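Local structure of minor capsid protein (Cafeteriavirus-dependent mavirus, 6G42) at the interface of chains A and B. The protein forms the penton of the mavirus capsid, five copies of a single jelly-roll protein assembling around the vertex. Numbering follows the deposited sequence. Chains: chain A/B, Minor capsid protein.

Contact 1: the interface of chains A and B. Residues chain A 216, 237, 261-263; chain B 10, 12, 55, 300.
The carboxylate of A:Glu216 reaches over one face of the B:Trp10 indole and is gripped from chain B at both oxygens. A:Glu216 OE2 offers its syn lone pair to the side-chain amine NZ of B:Lys300, a salt bridge of 2.7 Å, while A:Glu216 OE1 takes the amide ND2 of B:Asn12 at 2.7 Å on its anti side, 34° out of the carboxylate plane. With CG anti to the carbonyl carbon (chi1 -64°) and the chain extended beyond it, A:Glu216 carries its CG past CB of B:Trp10, 3.7 Å away, and sets OE2 above the rim of the ring. NZ of B:Lys300 sits over that face too, so the salt bridge caps the indole. The indole is pinned at its edge: B:Trp10 NE1 donates in the ring plane to the backbone O of A:Tyr262 at 2.9 Å, approaching almost head-on to the carbonyl. The imidazole of A:His263 packs beside this corner, CE1 lying 3.9 Å from CD1 of B:Trp10. Toward A:Asn237 the contact is looser and polar. A:Asn237 ND2 meets OE2 of B:Glu55 at 2.8 Å in a markedly bent bond, the amide and carboxylate planes 83° apart. NZ of A:Lys261 stands 4.7 Å from OE2 of B:Glu55 and equally far from NZ of B:Lys300, so any attraction to the acid would be long-range and offset by the second amine. The patch joins neighbouring penton subunits through a packed indole and a polar flank.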
# COMPACT_ATOMS: atom_id res chain seq x y z
N GLU A 216 -14.05 28.34 10.43
CA GLU A 216 -14.25 27.14 11.25
C GLU A 216 -14.45 27.57 12.70
O GLU A 216 -13.80 28.51 13.17
CB GLU A 216 -13.06 26.18 11.13
CG GLU A 216 -12.83 25.61 9.74
CD GLU A 216 -11.95 24.35 9.72
OE1 GLU A 216 -11.23 24.08 10.71
OE2 GLU A 216 -11.96 23.62 8.71
N ASN A 237 -6.21 21.40 5.79
CA ASN A 237 -5.74 20.90 7.07
C ASN A 237 -4.96 19.59 6.84
O ASN A 237 -5.55 18.50 6.80
CB ASN A 237 -6.97 20.69 7.96
CG ASN A 237 -6.63 20.61 9.43
OD1 ASN A 237 -6.03 21.53 9.98
ND2 ASN A 237 -7.06 19.54 10.09
N LYS A 261 -14.04 18.06 2.27
CA LYS A 261 -13.28 19.22 2.78
C LYS A 261 -13.57 20.53 2.03
O LYS A 261 -12.67 21.16 1.47
CB LYS A 261 -11.78 18.93 2.75
CG LYS A 261 -11.36 17.74 3.61
CD LYS A 261 -9.86 17.48 3.52
CE LYS A 261 -9.06 18.42 4.42
NZ LYS A 261 -9.15 18.04 5.86
N TYR A 262 -14.84 20.93 2.05
CA TYR A 262 -15.32 22.12 1.35
C TYR A 262 -15.61 23.23 2.37
O TYR A 262 -15.91 22.96 3.54
CB TYR A 262 -16.60 21.83 0.57
CG TYR A 262 -16.45 20.99 -0.68
CD1 TYR A 262 -16.00 21.55 -1.88
CD2 TYR A 262 -16.82 19.64 -0.69
CE1 TYR A 262 -15.89 20.78 -3.04
CE2 TYR A 262 -16.72 18.87 -1.84
CZ TYR A 262 -16.25 19.44 -3.01
OH TYR A 262 -16.15 18.67 -4.14
N HIS A 263 -15.51 24.47 1.91
CA HIS A 263 -15.88 25.65 2.69
C HIS A 263 -16.79 26.53 1.85
O HIS A 263 -16.64 26.59 0.63
CB HIS A 263 -14.63 26.42 3.10
CG HIS A 263 -13.64 25.58 3.83
ND1 HIS A 263 -13.75 25.31 5.18
CD2 HIS A 263 -12.54 24.92 3.41
CE1 HIS A 263 -12.75 24.53 5.55
NE2 HIS A 263 -12.00 24.28 4.50
N TRP B 10 -17.96 23.58 10.23
CA TRP B 10 -16.86 22.84 10.84
C TRP B 10 -16.66 23.26 12.29
O TRP B 10 -16.80 24.44 12.62
CB TRP B 10 -15.57 23.10 10.07
CG TRP B 10 -15.60 22.69 8.64
CD1 TRP B 10 -15.88 23.48 7.57
CD2 TRP B 10 -15.33 21.38 8.13
NE1 TRP B 10 -15.81 22.74 6.41
CE2 TRP B 10 -15.47 21.45 6.73
CE3 TRP B 10 -14.99 20.15 8.71
CZ2 TRP B 10 -15.28 20.34 5.90
CZ3 TRP B 10 -14.80 19.04 7.89
CH2 TRP B 10 -14.95 19.15 6.50
N ASN B 12 -13.89 22.48 15.46
CA ASN B 12 -12.66 21.90 16.04
C ASN B 12 -12.71 21.87 17.56
O ASN B 12 -13.24 22.78 18.19
CB ASN B 12 -11.42 22.67 15.61
CG ASN B 12 -11.07 22.44 14.15
OD1 ASN B 12 -10.50 21.40 13.80
ND2 ASN B 12 -11.40 23.41 13.31
N GLU B 55 -12.14 13.86 11.35
CA GLU B 55 -10.94 13.25 11.94
C GLU B 55 -10.85 13.44 13.44
O GLU B 55 -11.49 14.32 14.02
CB GLU B 55 -9.66 13.76 11.28
CG GLU B 55 -9.34 15.24 11.40
CD GLU B 55 -8.08 15.66 10.62
OE1 GLU B 55 -7.19 14.80 10.36
OE2 GLU B 55 -7.96 16.86 10.28
N LYS B 300 -12.35 16.89 14.80
CA LYS B 300 -12.98 17.73 13.80
C LYS B 300 -14.29 17.10 13.40
O LYS B 300 -14.33 15.94 13.00
CB LYS B 300 -12.07 17.90 12.58
CG LYS B 300 -12.30 19.21 11.84
CD LYS B 300 -11.23 19.46 10.78
CE LYS B 300 -11.20 20.92 10.35
NZ LYS B 300 -11.00 21.06 8.88

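Contact 2: the interface of chains A and B. Residues chain A 167-168, 192-194, 197; chain B 244, 246, 248-250.
B:Gln246 pushes its side chain between A:Asn167 and A:Ala192, touching chain A along much of its length. From CB the chain runs with CG anti to the carbonyl carbon (chi1 -78°) and stays extended to CD, which carries the amide across to the neighbour. B:Gln246 CG passes the methyl CB of A:Ala192 at 3.9 Å, and B:Gln246 CD comes to 3.7 Å from the same methyl. At the tip the two amide atoms part. B:Gln246 OE1 turns back to its own chain and accepts ND2 of B:Asn244 at 2.8 Å, which would fix the rotation of the amide; B:Gln246 NE2 crosses to OD1 of A:Asn167 at 2.9 Å. This bond is fairly straight (152° at H) and falls on a carbonyl lone pair, with the two amide planes only 23° apart. Behind it, OG of A:Ser168 donates to the backbone O of A:Ala192 at 2.7 Å, tying together the two loops that flank the glutamine. On the other flank, CG of A:Asn167 lies 3.6 Å from CB of B:Tyr248. A:Asn167 ND2 sits over the centre of the A:Phe197 ring, 3.4 Å above the plane, while the rim of that ring points at the backbone N of B:Asn249. The site seats the start of strand 248-254 and the loop before it on two chain A loops and the 3-10 helix 195-197, giving the neighbouring penton subunits a largely polar point of attachment.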
# COMPACT_ATOMS: atom_id res chain seq x y z
N ASN A 167 8.82 4.71 24.70
CA ASN A 167 7.99 3.64 25.28
C ASN A 167 8.30 2.22 24.83
O ASN A 167 7.87 1.26 25.47
CB ASN A 167 6.48 3.92 25.04
CG ASN A 167 6.12 4.04 23.56
OD1 ASN A 167 6.00 3.03 22.86
ND2 ASN A 167 5.91 5.26 23.09
N SER A 168 9.04 2.08 23.74
CA SER A 168 9.40 0.78 23.18
C SER A 168 10.43 -0.04 23.96
O SER A 168 10.56 -1.24 23.74
CB SER A 168 9.91 0.97 21.77
OG SER A 168 8.97 1.65 20.98
N ALA A 192 10.25 -0.90 18.73
CA ALA A 192 9.47 -0.15 17.75
C ALA A 192 9.95 1.30 17.71
O ALA A 192 10.44 1.82 18.71
CB ALA A 192 7.99 -0.20 18.08
N SER A 193 9.79 1.94 16.56
CA SER A 193 10.18 3.34 16.37
C SER A 193 9.20 4.26 17.10
O SER A 193 8.00 3.97 17.17
CB SER A 193 10.24 3.67 14.89
OG SER A 193 11.06 4.80 14.65
N THR A 194 9.71 5.35 17.68
CA THR A 194 8.89 6.31 18.43
C THR A 194 9.15 7.76 18.04
O THR A 194 9.00 8.67 18.86
CB THR A 194 9.09 6.16 19.96
OG1 THR A 194 10.47 6.36 20.29
CG2 THR A 194 8.65 4.78 20.42
N PHE A 197 6.24 10.21 18.61
CA PHE A 197 6.12 10.81 19.96
C PHE A 197 7.05 12.02 20.18
O PHE A 197 6.92 12.72 21.19
CB PHE A 197 6.39 9.75 21.04
CG PHE A 197 5.25 8.79 21.26
CD1 PHE A 197 4.98 7.78 20.34
CD2 PHE A 197 4.46 8.86 22.41
CE1 PHE A 197 3.94 6.88 20.55
CE2 PHE A 197 3.42 7.96 22.62
CZ PHE A 197 3.16 6.98 21.69
N ASN B 244 1.63 -4.46 16.92
CA ASN B 244 2.91 -4.76 17.56
C ASN B 244 2.74 -4.86 19.09
O ASN B 244 1.64 -5.10 19.58
CB ASN B 244 3.93 -3.69 17.14
CG ASN B 244 3.54 -2.29 17.56
OD1 ASN B 244 2.49 -2.07 18.16
ND2 ASN B 244 4.38 -1.32 17.24
N GLN B 246 3.18 -2.47 21.40
CA GLN B 246 3.18 -1.12 21.93
C GLN B 246 1.88 -0.83 22.67
O GLN B 246 0.81 -0.70 22.06
CB GLN B 246 3.37 -0.10 20.81
CG GLN B 246 4.80 0.04 20.32
CD GLN B 246 4.95 1.29 19.47
OE1 GLN B 246 4.54 1.31 18.30
NE2 GLN B 246 5.51 2.35 20.05
N TYR B 248 1.67 1.98 24.49
CA TYR B 248 1.55 3.42 24.20
C TYR B 248 1.39 3.62 22.69
O TYR B 248 2.12 3.04 21.90
CB TYR B 248 2.75 4.19 24.75
CG TYR B 248 2.75 4.20 26.25
CD1 TYR B 248 3.32 3.16 26.97
CD2 TYR B 248 2.12 5.23 26.96
CE1 TYR B 248 3.29 3.15 28.36
CE2 TYR B 248 2.09 5.24 28.34
CZ TYR B 248 2.68 4.20 29.04
OH TYR B 248 2.64 4.19 30.41
N ASN B 249 0.41 4.46 22.33
CA ASN B 249 -0.03 4.61 20.95
C ASN B 249 -0.42 6.03 20.62
O ASN B 249 -0.76 6.83 21.49
CB ASN B 249 -1.24 3.69 20.68
CG ASN B 249 -0.84 2.23 20.58
OD1 ASN B 249 -0.09 1.84 19.69
ND2 ASN B 249 -1.35 1.40 21.50
N SER B 250 -0.35 6.32 19.33
CA SER B 250 -0.79 7.57 18.74
C SER B 250 -1.72 7.17 17.59
O SER B 250 -1.26 6.73 16.54
CB SER B 250 0.43 8.35 18.25
OG SER B 250 0.05 9.62 17.73

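The C-alpha centres of contact 1 and contact 2 lie about 28 Å apart on the same interface, and they have no residue in common. Chain A presents strands 216-217, 236-239 and 263-264 at contact 1 but loops and the 3-10 helix 195-197 at contact 2; chain B turns from three long strands to strand 248-254 and its preceding loop. The interface is not an exact two-fold, which fits a head-to-tail ring in which each of the five subunits turns its chain A-type surface to one neighbour and its chain B-type surface to the other. Separated anchoring points would limit rocking between subunits.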